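PDB 2D5F: glycinin A3B4 subunit, which probably serves as a storage reserve of nitrogen and amino acids in the soybean seed, an 11S globulin that assembles into a hexamer. Local coordinates for residues B[28-33]-B[235-240]; B[41-46]-B[389-394]; B[64-69]-B[125-130]; B[112-117]-B[246-251]. All coordinates share one frame; numbering follows the deposited sequence.

Interaction 1 of 4, residues B[28-33]-B[235-240]; sequences GLIETW and KQIVTV
Gly28 and Ile237 mark the closest approach of two strands, 28-32 and 237-239, with their CA atoms 5.5 Å apart. The strand axes run at 166° to one another and come within 7.2 Å, so the directions are nearly antiparallel, yet the two backbones share no bonds. Strand 28-32 lies between strands 21-24 and 46-52, whereas 237-239 pairs with 56-62. The contact therefore joins different sheets through side chains. With CG1 of Ile237 anti to the carbonyl carbon (chi1 -63°), CG2 falls anti to the backbone N and lies 3.4 Å from Gly28 N. A side chain on Gly28 would have pointed into the same methyl. The other branch of Ile237 is extended, and its CD1 lies 3.8 Å from Ile30 CG1 and 4.0 Å from Leu29 N. Ile30 reaches on with CD1, which meets Gln236 CG at 3.6 Å. An alanine in place of Ile237 would probably open a gap beside Gly28 and Ile30 CG1, leaving the two strands less firmly spaced. On its own sheet Ile237 also packs against His58, a residue of the carbonate pocket. Such apolar packing between two facing antiparallel sheets is characteristic of the cupin beta-barrel, here that of the N-terminal module.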
loop_
_atom_site.group_PDB
_atom_site.type_symbol
_atom_site.label_atom_id
_atom_site.label_comp_id
_atom_site.label_asym_id
_atom_site.label_seq_id
_atom_site.Cartn_x
_atom_site.Cartn_y
_atom_site.Cartn_z
ATOM N N GLY B 28 34.775 -9.731 25.548
ATOM C CA GLY B 28 34.668 -10.205 24.182
ATOM C C GLY B 28 35.619 -9.594 23.173
ATOM O O GLY B 28 36.619 -8.963 23.523
ATOM N N LEU B 29 35.279 -9.784 21.902
ATOM C CA LEU B 29 36.082 -9.299 20.795
ATOM C C LEU B 29 35.198 -8.786 19.659
ATOM O O LEU B 29 34.118 -9.327 19.400
ATOM C CB LEU B 29 36.952 -10.447 20.276
ATOM C CG LEU B 29 37.863 -10.197 19.078
ATOM C CD1 LEU B 29 38.968 -9.219 19.472
ATOM C CD2 LEU B 29 38.458 -11.515 18.610
ATOM N N ILE B 30 35.659 -7.732 18.996
ATOM C CA ILE B 30 34.945 -7.168 17.860
ATOM C C ILE B 30 35.947 -7.052 16.725
ATOM O O ILE B 30 37.001 -6.432 16.871
ATOM C CB ILE B 30 34.372 -5.773 18.163
ATOM C CG1 ILE B 30 33.293 -5.877 19.245
ATOM C CG2 ILE B 30 33.775 -5.171 16.894
ATOM C CD1 ILE B 30 32.660 -4.547 19.607
ATOM N N GLU B 31 35.623 -7.678 15.602
ATOM C CA GLU B 31 36.478 -7.653 14.428
ATOM C C GLU B 31 35.708 -7.011 13.290
ATOM O O GLU B 31 34.572 -7.393 13.012
ATOM C CB GLU B 31 36.865 -9.075 14.045
ATOM C CG GLU B 31 37.720 -9.775 15.079
ATOM C CD GLU B 31 37.854 -11.246 14.792
ATOM O OE1 GLU B 31 37.013 -12.026 15.284
ATOM O OE2 GLU B 31 38.789 -11.624 14.057
ATOM N N THR B 32 36.311 -6.030 12.631
ATOM C CA THR B 32 35.628 -5.378 11.525
ATOM C C THR B 32 36.408 -5.436 10.227
ATOM O O THR B 32 37.637 -5.486 10.227
ATOM C CB THR B 32 35.332 -3.890 11.836
ATOM O OG1 THR B 32 36.562 -3.177 12.024
ATOM C CG2 THR B 32 34.484 -3.769 13.095
ATOM N N TRP B 33 35.675 -5.456 9.119
ATOM C CA TRP B 33 36.277 -5.437 7.789
ATOM C C TRP B 33 36.321 -3.946 7.457
ATOM O O TRP B 33 35.359 -3.228 7.737
ATOM C CB TRP B 33 35.385 -6.164 6.779
ATOM C CG TRP B 33 35.536 -7.680 6.748
ATOM C CD1 TRP B 33 36.176 -8.419 5.787
ATOM C CD2 TRP B 33 34.992 -8.625 7.683
ATOM N NE1 TRP B 33 36.058 -9.762 6.063
ATOM C CE2 TRP B 33 35.340 -9.918 7.221
ATOM C CE3 TRP B 33 34.246 -8.506 8.869
ATOM C CZ2 TRP B 33 34.961 -11.086 7.899
ATOM C CZ3 TRP B 33 33.868 -9.672 9.547
ATOM C CH2 TRP B 33 34.231 -10.944 9.058
ATOM N N LYS B 235 35.719 -1.370 28.143
ATOM C CA LYS B 235 35.384 -1.199 26.728
ATOM C C LYS B 235 33.950 -1.670 26.459
ATOM O O LYS B 235 33.232 -2.011 27.402
ATOM C CB LYS B 235 36.402 -1.919 25.832
ATOM C CG LYS B 235 37.822 -1.354 26.005
ATOM C CD LYS B 235 38.835 -1.983 25.059
ATOM C CE LYS B 235 40.265 -1.623 25.463
ATOM N NZ LYS B 235 40.474 -0.150 25.600
ATOM N N GLN B 236 33.545 -1.689 25.187
ATOM C CA GLN B 236 32.172 -2.038 24.782
ATOM C C GLN B 236 31.564 -3.412 25.095
ATOM O O GLN B 236 30.344 -3.581 25.011
ATOM C CB GLN B 236 31.990 -1.750 23.287
ATOM C CG GLN B 236 33.061 -2.339 22.407
ATOM C CD GLN B 236 34.094 -1.309 21.995
ATOM O OE1 GLN B 236 34.083 -0.821 20.863
ATOM N NE2 GLN B 236 34.986 -0.963 22.916
ATOM N N ILE B 237 32.390 -4.399 25.411
ATOM C CA ILE B 237 31.869 -5.717 25.763
ATOM C C ILE B 237 32.459 -6.052 27.127
ATOM O O ILE B 237 33.677 -6.182 27.277
ATOM C CB ILE B 237 32.269 -6.809 24.749
ATOM C CG1 ILE B 237 31.672 -6.495 23.374
ATOM C CG2 ILE B 237 31.754 -8.164 25.220
ATOM C CD1 ILE B 237 31.957 -7.556 22.324
ATOM N N VAL B 238 31.591 -6.174 28.119
ATOM C CA VAL B 238 32.030 -6.455 29.474
ATOM C C VAL B 238 31.653 -7.848 29.964
ATOM O O VAL B 238 30.788 -8.516 29.388
ATOM C CB VAL B 238 31.433 -5.428 30.443
ATOM C CG1 VAL B 238 31.732 -4.020 29.944
ATOM C CG2 VAL B 238 29.931 -5.651 30.578
ATOM N N THR B 239 32.313 -8.278 31.035
ATOM C CA THR B 239 32.032 -9.572 31.633
ATOM C C THR B 239 31.165 -9.321 32.860
ATOM O O THR B 239 31.523 -8.522 33.727
ATOM C CB THR B 239 33.320 -10.286 32.078
ATOM O OG1 THR B 239 34.144 -10.545 30.935
ATOM C CG2 THR B 239 32.982 -11.598 32.768
ATOM N N VAL B 240 30.019 -9.993 32.920
ATOM C CA VAL B 240 29.111 -9.840 34.047
ATOM C C VAL B 240 29.468 -10.906 35.079
ATOM O O VAL B 240 29.148 -12.087 34.906
ATOM C CB VAL B 240 27.635 -10.015 33.616
ATOM C CG1 VAL B 240 26.710 -9.785 34.808
ATOM C CG2 VAL B 240 27.304 -9.043 32.494
#

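Interaction 2 of 4, residues B[41-46]-B[389-394]; sequences QCAGVT and NSVIYV
Val45 presents CG2 to CG2 of Val391 at 3.9 Å, the two side chains running antiparallel to one another as they pass. In Val391, CG1 is anti to the backbone N (chi1 -173°) and CG2 lies beside that N; it is CG2 that reaches the other segment, with Ala43 CB 4.4 Å from it. Ala43 ends helix 38-43, and Gly44 leaves helical geometry with a positive phi of 70°. The chain thus turns so that Ala43 and Val45 meet the same valine methyl. Two residues before Val391, Asn389 carries the polar side. Its ND2 donates to a water at 2.9 Å, and that water donates to Ala43 O at 2.6 Å. Cys42 O is 3.4 Å from Asn389 ND2, but the angle is too poor for a bond. The amide is held at both ends: OD1 accepts from Gln426 N, while ND2 also donates to Gln155 O of a neighbouring subunit, which should fix its rotation. Cys42 forms a disulfide with Cys9. The contact sets a helix end of the first cupin module against strand 390-395 of the second, a junction of small apolar side chains and one water-bridged amide, as expected between the barrels of a bicupin chain.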
loop_
_atom_site.group_PDB
_atom_site.type_symbol
_atom_site.label_atom_id
_atom_site.label_comp_id
_atom_site.label_asym_id
_atom_site.label_seq_id
_atom_site.Cartn_x
_atom_site.Cartn_y
_atom_site.Cartn_z
ATOM N N GLN B 41 32.725 -1.159 -0.985
ATOM C CA GLN B 41 32.224 0.146 -1.393
ATOM C C GLN B 41 31.209 -0.052 -2.509
ATOM O O GLN B 41 30.218 0.668 -2.589
ATOM C CB GLN B 41 33.360 1.046 -1.880
ATOM C CG GLN B 41 34.346 1.406 -0.795
ATOM C CD GLN B 41 35.248 2.539 -1.200
ATOM O OE1 GLN B 41 35.978 2.441 -2.186
ATOM N NE2 GLN B 41 35.202 3.629 -0.445
ATOM N N CYS B 42 31.458 -1.036 -3.367
ATOM C CA CYS B 42 30.542 -1.324 -4.461
ATOM C C CYS B 42 29.217 -1.841 -3.884
ATOM O O CYS B 42 28.136 -1.466 -4.340
ATOM C CB CYS B 42 31.165 -2.356 -5.419
ATOM S SG CYS B 42 29.948 -3.267 -6.422
ATOM N N ALA B 43 29.313 -2.677 -2.856
ATOM C CA ALA B 43 28.135 -3.262 -2.216
ATOM C C ALA B 43 27.402 -2.285 -1.301
ATOM O O ALA B 43 26.223 -2.473 -1.004
ATOM C CB ALA B 43 28.538 -4.502 -1.437
ATOM N N GLY B 44 28.100 -1.243 -0.860
ATOM C CA GLY B 44 27.484 -0.254 0.008
ATOM C C GLY B 44 27.195 -0.795 1.396
ATOM O O GLY B 44 26.149 -0.502 1.986
ATOM N N VAL B 45 28.128 -1.584 1.922
ATOM C CA VAL B 45 27.976 -2.185 3.244
ATOM C C VAL B 45 29.353 -2.491 3.822
ATOM O O VAL B 45 30.378 -2.302 3.166
ATOM C CB VAL B 45 27.248 -3.555 3.175
ATOM C CG1 VAL B 45 25.910 -3.437 2.449
ATOM C CG2 VAL B 45 28.153 -4.577 2.464
ATOM N N THR B 46 29.361 -2.950 5.064
ATOM C CA THR B 46 30.588 -3.397 5.704
ATOM C C THR B 46 30.150 -4.497 6.657
ATOM O O THR B 46 28.950 -4.695 6.865
ATOM C CB THR B 46 31.362 -2.279 6.446
ATOM O OG1 THR B 46 32.688 -2.755 6.716
ATOM C CG2 THR B 46 30.710 -1.910 7.756
ATOM N N ASN B 389 22.812 -6.478 -4.576
ATOM C CA ASN B 389 24.210 -6.831 -4.428
ATOM C C ASN B 389 24.161 -7.905 -3.349
ATOM O O ASN B 389 23.198 -7.968 -2.577
ATOM C CB ASN B 389 25.042 -5.650 -3.923
ATOM C CG ASN B 389 25.381 -4.667 -5.011
ATOM O OD1 ASN B 389 25.687 -5.058 -6.134
ATOM N ND2 ASN B 389 25.351 -3.380 -4.681
ATOM N N SER B 390 25.188 -8.741 -3.277
ATOM C CA SER B 390 25.204 -9.803 -2.281
ATOM C C SER B 390 26.555 -9.890 -1.604
ATOM O O SER B 390 27.569 -9.491 -2.178
ATOM C CB SER B 390 24.902 -11.152 -2.937
ATOM O OG SER B 390 23.605 -11.168 -3.492
ATOM N N VAL B 391 26.562 -10.406 -0.381
ATOM C CA VAL B 391 27.806 -10.582 0.364
ATOM C C VAL B 391 27.783 -11.962 1.013
ATOM O O VAL B 391 26.949 -12.249 1.882
ATOM C CB VAL B 391 27.983 -9.515 1.462
ATOM C CG1 VAL B 391 29.369 -9.649 2.089
ATOM C CG2 VAL B 391 27.794 -8.121 0.871
ATOM N N ILE B 392 28.692 -12.816 0.569
ATOM C CA ILE B 392 28.792 -14.166 1.089
ATOM C C ILE B 392 29.775 -14.231 2.246
ATOM O O ILE B 392 30.851 -13.640 2.193
ATOM C CB ILE B 392 29.303 -15.145 0.010
ATOM C CG1 ILE B 392 28.286 -15.263 -1.124
ATOM C CG2 ILE B 392 29.553 -16.515 0.628
ATOM C CD1 ILE B 392 28.823 -16.002 -2.332
ATOM N N TYR B 393 29.387 -14.926 3.307
ATOM C CA TYR B 393 30.278 -15.133 4.442
ATOM C C TYR B 393 30.246 -16.640 4.665
ATOM O O TYR B 393 29.186 -17.206 4.932
ATOM C CB TYR B 393 29.795 -14.423 5.709
ATOM C CG TYR B 393 30.672 -14.750 6.902
ATOM C CD1 TYR B 393 31.893 -14.103 7.094
ATOM C CD2 TYR B 393 30.329 -15.782 7.781
ATOM C CE1 TYR B 393 32.759 -14.479 8.131
ATOM C CE2 TYR B 393 31.186 -16.168 8.822
ATOM C CZ TYR B 393 32.403 -15.511 8.985
ATOM O OH TYR B 393 33.267 -15.903 9.984
ATOM N N VAL B 394 31.394 -17.295 4.535
ATOM C CA VAL B 394 31.441 -18.742 4.717
ATOM C C VAL B 394 31.435 -19.082 6.196
ATOM O O VAL B 394 32.279 -18.613 6.954
ATOM C CB VAL B 394 32.682 -19.352 4.037
ATOM C CG1 VAL B 394 32.701 -20.877 4.236
ATOM C CG2 VAL B 394 32.653 -19.020 2.550
HETATM O O HOH W 1 23.964 -2.496 -2.278
#

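Interaction 3 of 4, residues B[64-69]-B[125-130]; sequences PYPQMI and IPPGVP
Gln67 and Ile125 form an antiparallel hydrogen-bonded pair, and backbone bonds are the first kind of interaction here. Gln67 N donates to Ile125 O at 3.1 Å. The return bond, Ile125 N to Gln67 O, is 2.9 Å long and straighter, at N-H...O 167°. A CA-H...O contact adds to the first acceptor, Pro66 CA lying 3.2 Å from Ile125 O. The apolar contacts flank this pair. On one side Ile69 CD1 lies 3.8 Å from Ile125 CG1, and Gln67 CB rests on the same CG1 at 3.9 Å. On the other, Pro66 CD and Pro127 CG are only 3.4 Å apart, tighter than usual packing. Pro127 belongs to the type II turn from Pro126 to Val129, in which Gly128 takes the positive phi; Gly128 O then accepts from Trp384 NE1 of a neighbouring subunit. Among the polar ends, Gln67 OE1 accepts from Arg50 of the carbonate pocket and bonds to Ser145 OG, and Tyr65 OH bonds to Arg161 N. Pro127, opposite Tyr65, has no N-H to give, which is consistent with the ladder ending on this side at Gln67 and Ile125, where proline packing takes over.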
loop_
_atom_site.group_PDB
_atom_site.type_symbol
_atom_site.label_atom_id
_atom_site.label_comp_id
_atom_site.label_asym_id
_atom_site.label_seq_id
_atom_site.Cartn_x
_atom_site.Cartn_y
_atom_site.Cartn_z
ATOM N N PRO B 64 22.712 4.334 12.724
ATOM C CA PRO B 64 21.760 4.927 11.775
ATOM C C PRO B 64 21.444 4.139 10.504
ATOM O O PRO B 64 21.146 4.726 9.466
ATOM C CB PRO B 64 22.393 6.281 11.471
ATOM C CG PRO B 64 23.849 5.942 11.449
ATOM C CD PRO B 64 24.012 5.025 12.663
ATOM N N TYR B 65 21.508 2.815 10.584
ATOM C CA TYR B 65 21.193 1.960 9.440
ATOM C C TYR B 65 20.854 0.592 9.999
ATOM O O TYR B 65 21.174 0.290 11.140
ATOM C CB TYR B 65 22.383 1.855 8.470
ATOM C CG TYR B 65 23.728 1.736 9.159
ATOM C CD1 TYR B 65 24.533 2.861 9.360
ATOM C CD2 TYR B 65 24.174 0.508 9.651
ATOM C CE1 TYR B 65 25.750 2.769 10.036
ATOM C CE2 TYR B 65 25.385 0.404 10.331
ATOM C CZ TYR B 65 26.168 1.540 10.522
ATOM O OH TYR B 65 27.358 1.443 11.214
ATOM N N PRO B 66 20.167 -0.244 9.218
ATOM C CA PRO B 66 19.871 -1.547 9.809
ATOM C C PRO B 66 21.059 -2.496 9.763
ATOM O O PRO B 66 22.005 -2.292 9.002
ATOM C CB PRO B 66 18.677 -2.041 8.992
ATOM C CG PRO B 66 18.846 -1.389 7.681
ATOM C CD PRO B 66 19.371 -0.010 8.000
ATOM N N GLN B 67 21.020 -3.504 10.629
ATOM C CA GLN B 67 22.058 -4.524 10.676
ATOM C C GLN B 67 21.336 -5.858 10.600
ATOM O O GLN B 67 20.257 -6.021 11.176
ATOM C CB GLN B 67 22.834 -4.495 11.999
ATOM C CG GLN B 67 23.675 -3.263 12.260
ATOM C CD GLN B 67 24.388 -3.337 13.604
ATOM O OE1 GLN B 67 25.173 -4.253 13.853
ATOM N NE2 GLN B 67 24.110 -2.374 14.477
ATOM N N MET B 68 21.912 -6.796 9.865
ATOM C CA MET B 68 21.351 -8.135 9.787
ATOM C C MET B 68 22.472 -9.004 10.333
ATOM O O MET B 68 23.566 -9.028 9.783
ATOM C CB MET B 68 21.022 -8.531 8.358
ATOM C CG MET B 68 20.509 -9.955 8.267
ATOM S SD MET B 68 19.826 -10.328 6.662
ATOM C CE MET B 68 18.108 -10.031 6.995
ATOM N N ILE B 69 22.197 -9.697 11.430
ATOM C CA ILE B 69 23.201 -10.519 12.084
ATOM C C ILE B 69 22.874 -12.007 12.065
ATOM O O ILE B 69 21.723 -12.404 12.252
ATOM C CB ILE B 69 23.344 -10.099 13.554
ATOM C CG1 ILE B 69 23.486 -8.579 13.643
ATOM C CG2 ILE B 69 24.550 -10.781 14.188
ATOM C CD1 ILE B 69 23.332 -8.038 15.049
ATOM N N ILE B 125 18.603 -5.520 13.484
ATOM C CA ILE B 125 18.618 -4.330 14.336
ATOM C C ILE B 125 18.065 -3.140 13.547
ATOM O O ILE B 125 18.629 -2.763 12.523
ATOM C CB ILE B 125 20.042 -3.939 14.779
ATOM C CG1 ILE B 125 20.810 -5.160 15.307
ATOM C CG2 ILE B 125 19.956 -2.844 15.839
ATOM C CD1 ILE B 125 20.154 -5.854 16.480
ATOM N N PRO B 126 16.954 -2.539 14.006
ATOM C CA PRO B 126 16.379 -1.390 13.294
ATOM C C PRO B 126 17.258 -0.145 13.437
ATOM O O PRO B 126 17.966 0.015 14.434
ATOM C CB PRO B 126 15.028 -1.186 13.979
ATOM C CG PRO B 126 14.694 -2.541 14.532
ATOM C CD PRO B 126 16.034 -3.015 15.055
ATOM N N PRO B 127 17.220 0.752 12.442
ATOM C CA PRO B 127 18.031 1.971 12.515
ATOM C C PRO B 127 17.619 2.810 13.725
ATOM O O PRO B 127 16.426 2.958 14.013
ATOM C CB PRO B 127 17.715 2.685 11.199
ATOM C CG PRO B 127 17.313 1.565 10.275
ATOM C CD PRO B 127 16.487 0.680 11.162
ATOM N N GLY B 128 18.615 3.328 14.438
ATOM C CA GLY B 128 18.364 4.182 15.584
ATOM C C GLY B 128 17.836 3.525 16.840
ATOM O O GLY B 128 17.725 4.181 17.868
ATOM N N VAL B 129 17.506 2.240 16.767
ATOM C CA VAL B 129 16.980 1.532 17.929
ATOM C C VAL B 129 18.109 0.921 18.764
ATOM O O VAL B 129 18.921 0.137 18.255
ATOM C CB VAL B 129 16.012 0.402 17.509
ATOM C CG1 VAL B 129 15.574 -0.388 18.731
ATOM C CG2 VAL B 129 14.796 0.994 16.788
ATOM N N PRO B 130 18.174 1.276 20.061
ATOM C CA PRO B 130 19.214 0.748 20.956
ATOM C C PRO B 130 19.042 -0.754 21.173
ATOM O O PRO B 130 17.918 -1.252 21.243
ATOM C CB PRO B 130 18.979 1.508 22.261
ATOM C CG PRO B 130 18.205 2.738 21.843
ATOM C CD PRO B 130 17.289 2.206 20.781
#

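Interaction 4 of 4, residues B[112-117]-B[246-251]; sequences QKIRHF and VISPKW
His116 CG sits anti to its carbonyl carbon (chi1 -66°), and Lys250 CG sits anti to its backbone N (chi1 166°); these torsions set the two CG atoms. Beyond them, Lys250 CD lies over one face of the imidazole, 4.1 Å from the centroid of the His116 ring and almost on the ring normal, a CH-pi contact. Ser248 OG lies at the imidazole edge, near its plane, 3.1 Å from His116 NE2. Lys250 O is 2.9 Å from His116 NE2. Ser248 OG is fixed locally, donating to Lys250 O at 2.9 Å. It also accepts from a water that donates to Ile114 O as well. Trp251 meets the histidine rim to rim, its CE3 3.4 Å from His116 CE1 and the planes at 58°. Two residues earlier on the strand, Ile114 CG1 touches Val246 CG2 at 3.9 Å and comes within 3.5 Å of Ile247 O, a buried carbonyl with no partner in the model. Ile114 CG2 meets Trp251 CZ3 at 4.0 Å, the two side chains crossing at about a right angle. An alanine in place of His116 would probably leave Lys250 CD without the ring face under it and the Trp251 edge freer to shift. His116 also packs on Ser339 of a neighbouring subunit, while the indole NE1 bonds to Leu244 O. This mixed aromatic, apolar and polar patch fastens the loop after strand 237-239, just ahead of residues 252-320, which are not modelled and are probably flexible, onto strand 107-118 of the N-terminal cupin sheet.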
loop_
_atom_site.group_PDB
_atom_site.type_symbol
_atom_site.label_atom_id
_atom_site.label_comp_id
_atom_site.label_asym_id
_atom_site.label_seq_id
_atom_site.Cartn_x
_atom_site.Cartn_y
_atom_site.Cartn_z
ATOM N N GLN B 112 11.566 -4.100 28.685
ATOM C CA GLN B 112 10.899 -4.617 27.498
ATOM C C GLN B 112 11.243 -6.079 27.250
ATOM O O GLN B 112 12.129 -6.639 27.891
ATOM C CB GLN B 112 11.220 -3.744 26.268
ATOM C CG GLN B 112 10.543 -2.380 26.342
ATOM C CD GLN B 112 10.817 -1.467 25.153
ATOM O OE1 GLN B 112 10.489 -0.278 25.192
ATOM N NE2 GLN B 112 11.411 -2.011 24.099
ATOM N N LYS B 113 10.516 -6.691 26.323
ATOM C CA LYS B 113 10.694 -8.095 25.986
ATOM C C LYS B 113 12.136 -8.539 25.760
ATOM O O LYS B 113 12.929 -7.839 25.128
ATOM C CB LYS B 113 9.862 -8.432 24.748
ATOM C CG LYS B 113 9.929 -9.901 24.336
ATOM C CD LYS B 113 9.084 -10.170 23.099
ATOM C CE LYS B 113 9.117 -11.645 22.722
ATOM N NZ LYS B 113 8.117 -11.953 21.663
ATOM N N ILE B 114 12.466 -9.713 26.289
ATOM C CA ILE B 114 13.792 -10.287 26.119
ATOM C C ILE B 114 13.650 -11.367 25.063
ATOM O O ILE B 114 12.806 -12.252 25.188
ATOM C CB ILE B 114 14.321 -10.936 27.424
ATOM C CG1 ILE B 114 14.464 -9.870 28.514
ATOM C CG2 ILE B 114 15.661 -11.621 27.167
ATOM C CD1 ILE B 114 15.342 -8.693 28.114
ATOM N N ARG B 115 14.460 -11.284 24.015
ATOM C CA ARG B 115 14.393 -12.263 22.946
ATOM C C ARG B 115 15.617 -13.162 22.993
ATOM O O ARG B 115 16.745 -12.689 23.127
ATOM C CB ARG B 115 14.307 -11.563 21.586
ATOM C CG ARG B 115 13.125 -10.595 21.441
ATOM C CD ARG B 115 13.629 -9.185 21.147
ATOM N NE ARG B 115 12.567 -8.178 21.071
ATOM C CZ ARG B 115 11.742 -8.019 20.040
ATOM N NH1 ARG B 115 10.815 -7.073 20.078
ATOM N NH2 ARG B 115 11.844 -8.797 18.973
ATOM N N HIS B 116 15.386 -14.464 22.887
ATOM C CA HIS B 116 16.462 -15.439 22.916
ATOM C C HIS B 116 16.870 -15.832 21.507
ATOM O O HIS B 116 16.040 -15.853 20.600
ATOM C CB HIS B 116 16.008 -16.683 23.681
ATOM C CG HIS B 116 15.759 -16.435 25.135
ATOM N ND1 HIS B 116 16.749 -16.538 26.087
ATOM C CD2 HIS B 116 14.642 -16.042 25.793
ATOM C CE1 HIS B 116 16.253 -16.221 27.270
ATOM N NE2 HIS B 116 14.977 -15.916 27.118
ATOM N N PHE B 117 18.151 -16.134 21.326
ATOM C CA PHE B 117 18.649 -16.552 20.028
ATOM C C PHE B 117 19.622 -17.707 20.182
ATOM O O PHE B 117 20.210 -17.906 21.252
ATOM C CB PHE B 117 19.335 -15.391 19.288
ATOM C CG PHE B 117 20.521 -14.809 20.010
ATOM C CD1 PHE B 117 20.397 -13.628 20.739
ATOM C CD2 PHE B 117 21.764 -15.435 19.951
ATOM C CE1 PHE B 117 21.495 -13.077 21.400
ATOM C CE2 PHE B 117 22.866 -14.897 20.607
ATOM C CZ PHE B 117 22.729 -13.712 21.334
ATOM N N VAL B 246 17.713 -11.213 34.317
ATOM C CA VAL B 246 16.694 -10.328 33.764
ATOM C C VAL B 246 15.375 -11.077 33.837
ATOM O O VAL B 246 15.358 -12.288 34.028
ATOM C CB VAL B 246 16.957 -9.968 32.273
ATOM C CG1 VAL B 246 18.346 -9.369 32.107
ATOM C CG2 VAL B 246 16.792 -11.207 31.400
ATOM N N ILE B 247 14.270 -10.361 33.684
ATOM C CA ILE B 247 12.965 -11.000 33.726
ATOM C C ILE B 247 12.753 -11.757 32.421
ATOM O O ILE B 247 12.892 -11.182 31.338
ATOM C CB ILE B 247 11.847 -9.961 33.887
ATOM C CG1 ILE B 247 12.119 -9.096 35.123
ATOM C CG2 ILE B 247 10.505 -10.658 34.030
ATOM C CD1 ILE B 247 11.213 -7.890 35.234
ATOM N N SER B 248 12.439 -13.046 32.522
ATOM C CA SER B 248 12.196 -13.865 31.338
ATOM C C SER B 248 11.675 -15.246 31.719
ATOM O O SER B 248 12.142 -15.850 32.685
ATOM C CB SER B 248 13.476 -14.011 30.510
ATOM O OG SER B 248 13.213 -14.671 29.281
ATOM N N PRO B 249 10.684 -15.759 30.967
ATOM C CA PRO B 249 10.102 -17.080 31.236
ATOM C C PRO B 249 11.152 -18.180 31.127
ATOM O O PRO B 249 11.045 -19.230 31.750
ATOM C CB PRO B 249 9.024 -17.207 30.161
ATOM C CG PRO B 249 8.609 -15.777 29.930
ATOM C CD PRO B 249 9.939 -15.068 29.898
ATOM N N LYS B 250 12.170 -17.915 30.320
ATOM C CA LYS B 250 13.259 -18.852 30.090
ATOM C C LYS B 250 14.555 -18.107 30.389
ATOM O O LYS B 250 14.790 -17.029 29.837
ATOM C CB LYS B 250 13.227 -19.303 28.626
ATOM C CG LYS B 250 14.470 -20.018 28.126
ATOM C CD LYS B 250 14.440 -20.109 26.601
ATOM C CE LYS B 250 15.705 -20.738 26.053
ATOM N NZ LYS B 250 15.887 -22.122 26.572
ATOM N N TRP B 251 15.387 -18.662 31.267
ATOM C CA TRP B 251 16.646 -18.005 31.600
ATOM C C TRP B 251 17.530 -18.863 32.496
ATOM O O TRP B 251 18.614 -19.284 32.089
ATOM C CB TRP B 251 16.367 -16.656 32.275
ATOM C CG TRP B 251 17.566 -15.758 32.340
ATOM C CD1 TRP B 251 18.411 -15.585 33.398
ATOM C CD2 TRP B 251 18.064 -14.920 31.289
ATOM N NE1 TRP B 251 19.405 -14.690 33.073
ATOM C CE2 TRP B 251 19.215 -14.266 31.785
ATOM C CE3 TRP B 251 17.647 -14.659 29.976
ATOM C CZ2 TRP B 251 19.959 -13.366 31.012
ATOM C CZ3 TRP B 251 18.388 -13.762 29.206
ATOM C CH2 TRP B 251 19.530 -13.127 29.729
HETATM O O HOH W 2 11.913 -13.907 27.059
#

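Overall arrangement
From the N terminus, 28-33 and then 41-46 open the first halves of interactions 1 and 2, which touch where Trp33 CH2 packs on Tyr393 CE1 at 3.9 Å. Interaction 3 is the first to close, at 125-130, but 112-117 has by then opened interaction 4, so these two cross. Segment 235-240 closes interaction 1 around interaction 3, and 246-251 closes interaction 4, which crosses interaction 1 as well. Interaction 2 closes last, at 389-394; it encloses interactions 3 and 4 and crosses interaction 1. Interactions 1, 3 and 4 tie together the sheets and loops of the N-terminal cupin module, whereas interaction 2 joins that module to the C-terminal one.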